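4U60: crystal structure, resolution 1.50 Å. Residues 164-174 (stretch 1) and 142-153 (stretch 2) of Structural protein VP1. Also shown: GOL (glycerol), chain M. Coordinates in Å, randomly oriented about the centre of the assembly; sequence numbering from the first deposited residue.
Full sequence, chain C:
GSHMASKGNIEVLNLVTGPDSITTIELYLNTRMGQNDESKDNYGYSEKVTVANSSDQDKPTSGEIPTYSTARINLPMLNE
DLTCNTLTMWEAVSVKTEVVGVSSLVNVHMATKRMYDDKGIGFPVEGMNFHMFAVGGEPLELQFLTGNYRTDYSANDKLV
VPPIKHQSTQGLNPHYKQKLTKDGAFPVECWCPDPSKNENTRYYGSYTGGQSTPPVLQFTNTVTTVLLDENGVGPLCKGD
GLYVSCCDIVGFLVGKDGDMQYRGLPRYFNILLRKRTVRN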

# COMPACT_ATOMS: atom_id res chain seq x y z
N ILE C 164 -10.92 32.91 23.23
CA ILE C 164 -9.68 33.65 23.14
C ILE C 164 -8.69 32.84 22.28
O ILE C 164 -8.88 31.63 22.07
CB ILE C 164 -9.07 33.92 24.52
CG1 ILE C 164 -8.81 32.62 25.25
CG2 ILE C 164 -9.98 34.83 25.36
CD1 ILE C 164 -7.97 32.82 26.50
N LYS C 165 -7.67 33.53 21.78
CA LYS C 165 -6.65 32.98 20.91
C LYS C 165 -5.27 33.13 21.52
O LYS C 165 -4.98 34.12 22.20
CB LYS C 165 -6.68 33.67 19.55
CG LYS C 165 -8.03 33.65 18.88
CD LYS C 165 -7.98 34.34 17.53
CE LYS C 165 -9.38 34.47 16.92
NZ LYS C 165 -10.21 35.38 17.71
N HIS C 166 -4.40 32.16 21.24
CA HIS C 166 -3.03 32.21 21.74
C HIS C 166 -2.09 31.38 20.90
O HIS C 166 -2.47 30.32 20.38
CB HIS C 166 -3.00 31.72 23.19
CG HIS C 166 -1.71 32.03 23.88
ND1 HIS C 166 -0.66 31.14 23.95
CD2 HIS C 166 -1.27 33.16 24.46
CE1 HIS C 166 0.36 31.70 24.56
NE2 HIS C 166 0.01 32.94 24.89
N GLN C 167 -0.84 31.83 20.80
CA GLN C 167 0.21 31.16 20.05
C GLN C 167 0.31 29.66 20.32
O GLN C 167 0.60 28.87 19.43
CB GLN C 167 1.56 31.81 20.35
CG GLN C 167 1.80 33.14 19.65
CD GLN C 167 1.25 34.36 20.36
OE1 GLN C 167 0.50 34.27 21.36
NE2 GLN C 167 1.63 35.52 19.86
N SER C 168 0.11 29.29 21.57
CA SER C 168 0.35 27.93 22.04
C SER C 168 -0.62 26.92 21.49
O SER C 168 -0.36 25.71 21.56
CB SER C 168 0.31 27.91 23.57
OG SER C 168 -0.97 28.33 24.06
N THR C 169 -1.70 27.39 20.87
CA THR C 169 -2.70 26.47 20.32
C THR C 169 -2.29 25.83 18.99
O THR C 169 -3.02 25.01 18.45
CB THR C 169 -4.07 27.15 20.14
OG1 THR C 169 -3.95 28.20 19.17
CG2 THR C 169 -4.59 27.66 21.47
N GLN C 170 -1.11 26.20 18.46
CA GLN C 170 -0.52 25.49 17.32
C GLN C 170 0.19 24.20 17.75
O GLN C 170 0.55 23.39 16.89
CB GLN C 170 0.37 26.42 16.49
CG GLN C 170 -0.44 27.51 15.84
CD GLN C 170 0.32 28.51 15.02
OE1 GLN C 170 -0.28 29.49 14.55
NE2 GLN C 170 1.63 28.29 14.81
N GLY C 171 0.35 24.05 19.06
CA GLY C 171 0.78 22.81 19.71
C GLY C 171 -0.37 22.34 20.58
O GLY C 171 -1.52 22.74 20.37
N LEU C 172 -0.05 21.53 21.58
CA LEU C 172 -1.07 21.04 22.51
C LEU C 172 -1.04 21.93 23.76
O LEU C 172 -0.08 21.92 24.53
CB LEU C 172 -0.79 19.57 22.86
CG LEU C 172 -1.96 18.76 23.45
CD1 LEU C 172 -1.61 17.27 23.42
CD2 LEU C 172 -2.34 19.21 24.85
N ASN C 173 -2.10 22.72 23.93
CA ASN C 173 -2.32 23.50 25.13
C ASN C 173 -3.55 22.88 25.80
O ASN C 173 -4.67 23.03 25.31
CB ASN C 173 -2.53 25.00 24.86
CG ASN C 173 -2.78 25.79 26.12
OD1 ASN C 173 -3.27 25.25 27.12
ND2 ASN C 173 -2.46 27.09 26.12
N PRO C 174 -3.34 22.17 26.91
CA PRO C 174 -4.47 21.41 27.48
C PRO C 174 -5.51 22.26 28.19
O PRO C 174 -6.53 21.72 28.67
CB PRO C 174 -3.78 20.47 28.46
CG PRO C 174 -2.58 21.25 28.92
CD PRO C 174 -2.10 21.93 27.66
C1 GOL M . 3.30 29.78 9.76
O1 GOL M . 3.47 30.88 8.84
C2 GOL M . 2.20 30.08 10.78
O2 GOL M . 2.63 29.82 12.11
C3 GOL M . 1.00 29.19 10.56
O3 GOL M . -0.17 29.98 10.53
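Stretch 2 142-153: LQFLTGNYRTDY

What ties the two stretches together most firmly? Three direct hydrogen bonds cross between them. Tyr149 N donates to Gln170 OE1 at 2.9 Å, so an extended glutamine side chain (chi1 m, chi2 t) caters for a backbone amide of the other stretch. Thr146 N donates to Thr169 O at 3.0 Å, the one link of the three that joins backbone to backbone. Gln143 NE2 reaches Asn173 O, also at 3.0 Å, and the same amide group donates to Phe144 O at 2.9 Å from NE2, so NE2 serves one acceptor in each stretch.

How does the backbone of stretch 2 run along stretch 1? The two run in opposite directions overall, an order set by the outer pairs, in which Gln143 lies nearest Pro174 and Tyr149 nearest Gln167. Between them, Leu145 lies nearest Thr169 and Thr146 nearest Gln170, two pairs that step the same way along both chains; the CA atoms of Thr146 and Gln170, 5.1 Å apart, are the closest of the four pairs. Stretch 2 leaves a strand after Phe144 and enters a type I turn from Asn148 to Thr151, closed by Thr151 N donating to Asn148 O at 3.1 Å. Facing it, residues 167-170 form a short 3-10 segment. Where the chains come close, CA-H...O contacts supplement the hydrogen bond from Thr146 N to Thr169 O: Gln170 CA lies 3.3 Å from Thr146 O, and Leu145 CA 3.5 Å from Thr169 O.

Where does water complete the polar contact? Water 1 donates to Phe144 O and Gly171 O, each 2.7 Å from its oxygen, and accepts from Asn173 N at 2.8 Å. Water 2 joins Tyr149 O to His166 N and Thr169 OG1, while water 3 links Lys165 NZ to Asp152 OD1. Each therefore bridges groups that do not bond to each other directly.

Which side chains fill the space around these bonds? Tyr149 has the largest covered area and points toward stretch 1. Gln167 CA packs over its ring face, 3.9 Å from the ring centroid, whereas Gln170 OE1 lies at the ring edge, 3.3 Å from Tyr149 CD1. Thr169 CB meets the edge of the Phe144 ring, 3.5 Å from CE2. Farther along, Leu145 CD1 rests 3.5 Å from Gly171 O, and Leu172 CD2 approaches Gln143 OE1 at 3.5 Å. Near the turn, the Lys165 side chain follows the backbone of stretch 2: its CB is 3.5 Å from Tyr149 O, and its CE comes within 3.1 Å of Thr151 O. Together the stretches bury 750 Å², both sides summed.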

# COMPACT_ATOMS: atom_id res chain seq x y z
N LEU C 142 -12.70 16.50 23.35
CA LEU C 142 -11.93 17.18 22.30
C LEU C 142 -10.77 17.99 22.87
O LEU C 142 -10.86 18.53 23.99
CB LEU C 142 -12.83 18.14 21.53
CG LEU C 142 -14.04 17.54 20.80
CD1 LEU C 142 -14.92 18.64 20.25
CD2 LEU C 142 -13.60 16.58 19.70
N GLN C 143 -9.73 18.08 22.05
CA GLN C 143 -8.55 18.93 22.28
C GLN C 143 -8.51 19.94 21.15
O GLN C 143 -8.69 19.60 19.99
CB GLN C 143 -7.28 18.09 22.28
CG GLN C 143 -5.97 18.88 22.26
CD GLN C 143 -5.75 19.68 23.52
OE1 GLN C 143 -5.87 19.16 24.64
NE2 GLN C 143 -5.47 20.96 23.36
N PHE C 144 -8.32 21.21 21.48
CA PHE C 144 -8.11 22.24 20.46
C PHE C 144 -6.68 22.16 19.95
O PHE C 144 -5.72 22.11 20.73
CB PHE C 144 -8.37 23.62 21.07
CG PHE C 144 -8.41 24.74 20.08
CD1 PHE C 144 -9.54 24.98 19.34
CD2 PHE C 144 -7.31 25.57 19.90
CE1 PHE C 144 -9.61 26.03 18.44
CE2 PHE C 144 -7.36 26.62 19.00
CZ PHE C 144 -8.48 26.82 18.25
N LEU C 145 -6.52 22.18 18.63
CA LEU C 145 -5.19 22.31 18.01
C LEU C 145 -5.38 22.79 16.59
O LEU C 145 -6.19 22.22 15.85
CB LEU C 145 -4.41 20.99 18.04
CG LEU C 145 -2.93 21.10 17.64
CD1 LEU C 145 -2.10 20.02 18.31
CD2 LEU C 145 -2.73 21.07 16.14
N THR C 146 -4.67 23.85 16.22
CA THR C 146 -4.89 24.52 14.94
C THR C 146 -3.59 24.79 14.20
O THR C 146 -2.52 24.97 14.81
CB THR C 146 -5.64 25.86 15.11
OG1 THR C 146 -5.82 26.49 13.84
CG2 THR C 146 -4.90 26.81 16.06
N GLY C 147 -3.69 24.85 12.88
CA GLY C 147 -2.60 25.29 12.03
C GLY C 147 -2.30 26.77 12.11
O GLY C 147 -1.24 27.22 11.67
N ASN C 148 -3.25 27.55 12.61
CA ASN C 148 -3.09 29.01 12.71
C ASN C 148 -3.85 29.54 13.90
O ASN C 148 -5.07 29.62 13.88
CB ASN C 148 -3.58 29.73 11.42
CG ASN C 148 -3.49 31.24 11.51
OD1 ASN C 148 -2.83 31.78 12.40
ND2 ASN C 148 -4.16 31.94 10.61
N TYR C 149 -3.13 29.93 14.95
CA TYR C 149 -3.80 30.37 16.17
C TYR C 149 -4.69 31.57 15.97
O TYR C 149 -5.63 31.79 16.74
CB TYR C 149 -2.78 30.66 17.28
CG TYR C 149 -2.05 31.99 17.22
CD1 TYR C 149 -0.85 32.12 16.53
CD2 TYR C 149 -2.54 33.12 17.88
CE1 TYR C 149 -0.16 33.33 16.47
CE2 TYR C 149 -1.86 34.34 17.84
CZ TYR C 149 -0.66 34.44 17.14
OH TYR C 149 0.01 35.64 17.10
N ARG C 150 -4.39 32.37 14.95
CA ARG C 150 -5.13 33.59 14.68
C ARG C 150 -6.44 33.43 13.91
O ARG C 150 -7.15 34.42 13.68
CB ARG C 150 -4.26 34.54 13.86
CG ARG C 150 -2.89 34.88 14.44
CD ARG C 150 -2.09 35.64 13.36
NE ARG C 150 -0.72 36.01 13.75
CZ ARG C 150 -0.38 37.15 14.37
NH1 ARG C 150 -1.30 38.06 14.69
NH2 ARG C 150 0.89 37.40 14.68
N THR C 151 -6.77 32.22 13.49
CA THR C 151 -7.99 32.03 12.70
C THR C 151 -9.20 32.67 13.39
O THR C 151 -9.44 32.42 14.57
CB THR C 151 -8.30 30.55 12.44
OG1 THR C 151 -7.10 29.88 12.01
CG2 THR C 151 -9.36 30.41 11.35
N ASP C 152 -9.95 33.46 12.62
CA ASP C 152 -11.08 34.24 13.09
C ASP C 152 -12.34 33.57 12.57
O ASP C 152 -12.59 33.57 11.37
CB ASP C 152 -10.93 35.66 12.54
CG ASP C 152 -12.12 36.57 12.83
OD1 ASP C 152 -13.11 36.17 13.46
OD2 ASP C 152 -12.04 37.72 12.37
N TYR C 153 -13.11 32.97 13.47
CA TYR C 153 -14.33 32.23 13.14
C TYR C 153 -15.60 33.07 13.22
O TYR C 153 -16.72 32.54 13.13
CB TYR C 153 -14.45 31.01 14.07
CG TYR C 153 -13.32 30.02 13.87
CD1 TYR C 153 -13.29 29.19 12.76
CD2 TYR C 153 -12.28 29.94 14.78
CE1 TYR C 153 -12.25 28.30 12.56
CE2 TYR C 153 -11.23 29.03 14.60
CZ TYR C 153 -11.21 28.22 13.47
OH TYR C 153 -10.17 27.33 13.27
O HOH W 1 -3.69 23.61 21.79
O HOH W 2 -5.78 30.29 19.17
O HOH W 3 -12.56 35.96 16.20